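Local atomic coordinates of type II secretion system protein F (PDB entry 2VMA), a protein that forms part of the inner membrane complex of the type II secretion system, probably needed for the energy-dependent export of toxins and proteases from the periplasm. Residues A[7-12]-A[45-50]. Sequence-based numbering, arbitrary orientation.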
ATOM      1  N   ARG A   7      -8.667  -1.224 -11.959  1.00 22.83           N
ATOM      2  CA  ARG A   7      -7.540  -2.084 -11.652  1.00 23.09           C
ATOM      3  C   ARG A   7      -6.735  -1.473 -10.506  1.00 22.95           C
ATOM      4  O   ARG A   7      -6.753  -0.248 -10.306  1.00 22.53           O
ATOM      5  CB  ARG A   7      -6.651  -2.258 -12.879  1.00 23.28           C
ATOM      6  CG  ARG A   7      -7.341  -2.864 -14.083  1.00 24.34           C
ATOM      7  CD  ARG A   7      -6.344  -3.535 -15.030  1.00 26.04           C
ATOM      8  NE  ARG A   7      -6.985  -3.915 -16.279  1.00 27.15           N
ATOM      9  CZ  ARG A   7      -7.127  -3.133 -17.348  1.00 26.53           C
ATOM     10  NH1 ARG A   7      -6.662  -1.881 -17.363  1.00 28.39           N
ATOM     11  NH2 ARG A   7      -7.741  -3.618 -18.409  1.00 27.84           N
ATOM     12  N   GLY A   8      -6.063  -2.334  -9.737  1.00 22.84           N
ATOM     13  CA  GLY A   8      -5.151  -1.882  -8.682  1.00 22.22           C
ATOM     14  C   GLY A   8      -3.825  -1.378  -9.245  1.00 22.03           C
ATOM     15  O   GLY A   8      -3.747  -0.920 -10.398  1.00 22.51           O
ATOM     16  N   ILE A   9      -2.781  -1.427  -8.427  1.00 21.07           N
ATOM     17  CA  ILE A   9      -1.447  -1.028  -8.850  1.00 20.51           C
ATOM     18  C   ILE A   9      -0.513  -2.254  -8.982  1.00 20.49           C
ATOM     19  O   ILE A   9      -0.831  -3.355  -8.549  1.00 20.23           O
ATOM     20  CB  ILE A   9      -0.860   0.046  -7.890  1.00 20.61           C
ATOM     21  CG1 ILE A   9      -0.533  -0.565  -6.521  1.00 19.89           C
ATOM     22  CG2 ILE A   9      -1.852   1.198  -7.749  1.00 20.00           C
ATOM     23  CD1 ILE A   9      -0.138   0.444  -5.427  1.00 17.98           C
ATOM     24  N   SER A  10       0.646  -2.053  -9.584  1.00 20.46           N
ATOM     25  CA  SER A  10       1.589  -3.159  -9.790  1.00 20.51           C
ATOM     26  C   SER A  10       2.131  -3.663  -8.442  1.00 20.69           C
ATOM     27  O   SER A  10       2.156  -2.922  -7.458  1.00 20.25           O
ATOM     28  CB  SER A  10       2.730  -2.714 -10.695  1.00 20.35           C
ATOM     29  OG  SER A  10       3.709  -2.000  -9.963  1.00 21.89           O
ATOM     30  N   THR A  11       2.553  -4.926  -8.395  1.00 21.20           N
ATOM     31  CA  THR A  11       3.040  -5.484  -7.137  1.00 21.19           C
ATOM     32  C   THR A  11       4.297  -4.747  -6.656  1.00 20.48           C
ATOM     33  O   THR A  11       4.429  -4.531  -5.471  1.00 19.96           O
ATOM     34  CB  THR A  11       3.248  -7.018  -7.167  1.00 21.30           C
ATOM     35  OG1 THR A  11       4.393  -7.363  -7.958  1.00 24.35           O
ATOM     36  CG2 THR A  11       2.028  -7.724  -7.699  1.00 20.77           C
ATOM     37  N   PRO A  12       5.210  -4.352  -7.571  1.00 20.75           N
ATOM     38  CA  PRO A  12       6.322  -3.502  -7.091  1.00 20.34           C
ATOM     39  C   PRO A  12       5.903  -2.119  -6.602  1.00 19.89           C
ATOM     40  O   PRO A  12       6.501  -1.619  -5.657  1.00 18.92           O
ATOM     41  CB  PRO A  12       7.272  -3.392  -8.302  1.00 20.52           C
ATOM     42  CG  PRO A  12       6.740  -4.346  -9.339  1.00 21.12           C
ATOM     43  CD  PRO A  12       5.328  -4.657  -9.016  1.00 20.66           C
ATOM     44  N   PRO A  45       1.349   9.526 -10.986  1.00 19.97           N
ATOM     45  CA  PRO A  45       0.226  10.436 -10.728  1.00 19.38           C
ATOM     46  C   PRO A  45      -0.970   9.786 -10.030  1.00 18.94           C
ATOM     47  O   PRO A  45      -1.506  10.344  -9.097  1.00 18.05           O
ATOM     48  CB  PRO A  45      -0.165  10.897 -12.130  1.00 19.96           C
ATOM     49  CG  PRO A  45       1.124  10.876 -12.890  1.00 19.99           C
ATOM     50  CD  PRO A  45       1.908   9.718 -12.337  1.00 19.63           C
ATOM     51  N   ARG A  46      -1.360   8.601 -10.480  1.00 18.87           N
ATOM     52  CA  ARG A  46      -2.513   7.909  -9.932  1.00 19.11           C
ATOM     53  C   ARG A  46      -2.311   7.530  -8.471  1.00 18.74           C
ATOM     54  O   ARG A  46      -3.221   7.688  -7.671  1.00 19.10           O
ATOM     55  CB  ARG A  46      -2.794   6.679 -10.766  1.00 19.35           C
ATOM     56  CG  ARG A  46      -4.086   5.975 -10.487  1.00 21.39           C
ATOM     57  CD  ARG A  46      -4.279   4.891 -11.532  1.00 22.24           C
ATOM     58  NE  ARG A  46      -4.943   3.789 -10.919  1.00 25.77           N
ATOM     59  CZ  ARG A  46      -4.544   2.523 -10.875  1.00 23.25           C
ATOM     60  NH1 ARG A  46      -3.456   2.055 -11.479  1.00 21.58           N
ATOM     61  NH2 ARG A  46      -5.309   1.707 -10.225  1.00 26.07           N
ATOM     62  N   ILE A  47      -1.114   7.066  -8.132  1.00 18.86           N
ATOM     63  CA  ILE A  47      -0.773   6.713  -6.762  1.00 18.56           C
ATOM     64  C   ILE A  47      -0.710   7.956  -5.874  1.00 18.75           C
ATOM     65  O   ILE A  47      -1.185   7.920  -4.745  1.00 17.47           O
ATOM     66  CB  ILE A  47       0.544   5.899  -6.682  1.00 18.85           C
ATOM     67  CG1 ILE A  47       0.322   4.519  -7.311  1.00 19.79           C
ATOM     68  CG2 ILE A  47       1.015   5.758  -5.207  1.00 17.32           C
ATOM     69  CD1 ILE A  47       1.572   3.631  -7.429  1.00 18.35           C
ATOM     70  N   ARG A  48      -0.156   9.051  -6.401  1.00 18.64           N
ATOM     71  CA  ARG A  48      -0.178  10.334  -5.696  1.00 19.32           C
ATOM     72  C   ARG A  48      -1.600  10.723  -5.375  1.00 18.75           C
ATOM     73  O   ARG A  48      -1.910  11.077  -4.250  1.00 19.78           O
ATOM     74  CB  ARG A  48       0.398  11.453  -6.545  1.00 19.70           C
ATOM     75  CG  ARG A  48       1.813  11.290  -6.976  1.00 22.49           C
ATOM     76  CD  ARG A  48       2.138  12.362  -7.987  1.00 24.80           C
ATOM     77  NE  ARG A  48       3.359  12.053  -8.694  1.00 26.28           N
ATOM     78  CZ  ARG A  48       3.630  12.406  -9.941  1.00 26.12           C
ATOM     79  NH1 ARG A  48       2.754  13.090 -10.664  1.00 27.06           N
ATOM     80  NH2 ARG A  48       4.802  12.066 -10.458  1.00 27.65           N
ATOM     81  N   THR A  49      -2.464  10.660  -6.379  1.00 18.80           N
ATOM     82  CA  THR A  49      -3.852  11.054  -6.211  1.00 18.42           C
ATOM     83  C   THR A  49      -4.528  10.196  -5.139  1.00 18.38           C
ATOM     84  O   THR A  49      -5.132  10.725  -4.212  1.00 17.95           O
ATOM     85  CB  THR A  49      -4.599  11.044  -7.558  1.00 18.58           C
ATOM     86  OG1 THR A  49      -4.091  12.127  -8.352  1.00 18.73           O
ATOM     87  CG2 THR A  49      -6.104  11.237  -7.369  1.00 17.20           C
HETATM   88  N   MSE A  50      -4.373   8.883  -5.246  1.00 18.03           N
HETATM   89  CA  MSE A  50      -4.905   7.939  -4.278  1.00 18.21           C
HETATM   90  C   MSE A  50      -4.470   8.237  -2.823  1.00 18.53           C
HETATM   91  O   MSE A  50      -5.290   8.225  -1.907  1.00 18.32           O
HETATM   92  CB  MSE A  50      -4.440   6.545  -4.688  1.00 18.64           C
HETATM   93  CG  MSE A  50      -4.928   5.406  -3.859  1.00 18.27           C
HETATM   94 SE   MSE A  50      -4.038   3.781  -4.475  1.00 20.58          SE
HETATM   95  CE  MSE A  50      -4.597   3.740  -6.339  1.00 19.38           C
TER
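The guanidinium of Arg46 has Ile9 CG2 over one face and the carbonyl oxygen of Gly8 at its edge; Arg7 O also lies there, but too close to NH2 for that contact to be trusted. It meets Gly8 end-on: NH2 donates to Gly8 O at 3.1 Å, and NH1 reaches the same oxygen at 3.2 Å. Gly8 O lies in the plane of the guanidinium, yet both nitrogens approach from one face of the carbonyl, well above its plane, and the N-H...O angles of 153° and 145° show bent bonds. One oxygen thus takes two N-H groups, which directs the end of the arginine at Gly8. Arginine suits the place because its long chain, CG anti to the backbone N (chi1 -170°), runs out extended from the helix and bends at chi3 to bring both donors onto a backbone oxygen.

Beside this guanidinium, Ile9 turns its side chain toward the helix, and beta-branching lets its CG2 methyl serve two buried partners. CG2 packs 4.0 Å from Ile47 CG1, the side chains crossing at about a right angle, and also touches CE of Met50, a selenomethionine whose long, unbranched chain spans the distance. Val74, Leu14 and Ile17 extend the apolar surroundings of Ile9. Ser10 then caps Asp13 N, starting helix 11-26. The arginine-carbonyl bonds and this apolar patch join the extended segment preceding that N-cap to the first two turns of helix 45-59, in the all-helical cytoplasmic domain of the GSP F family.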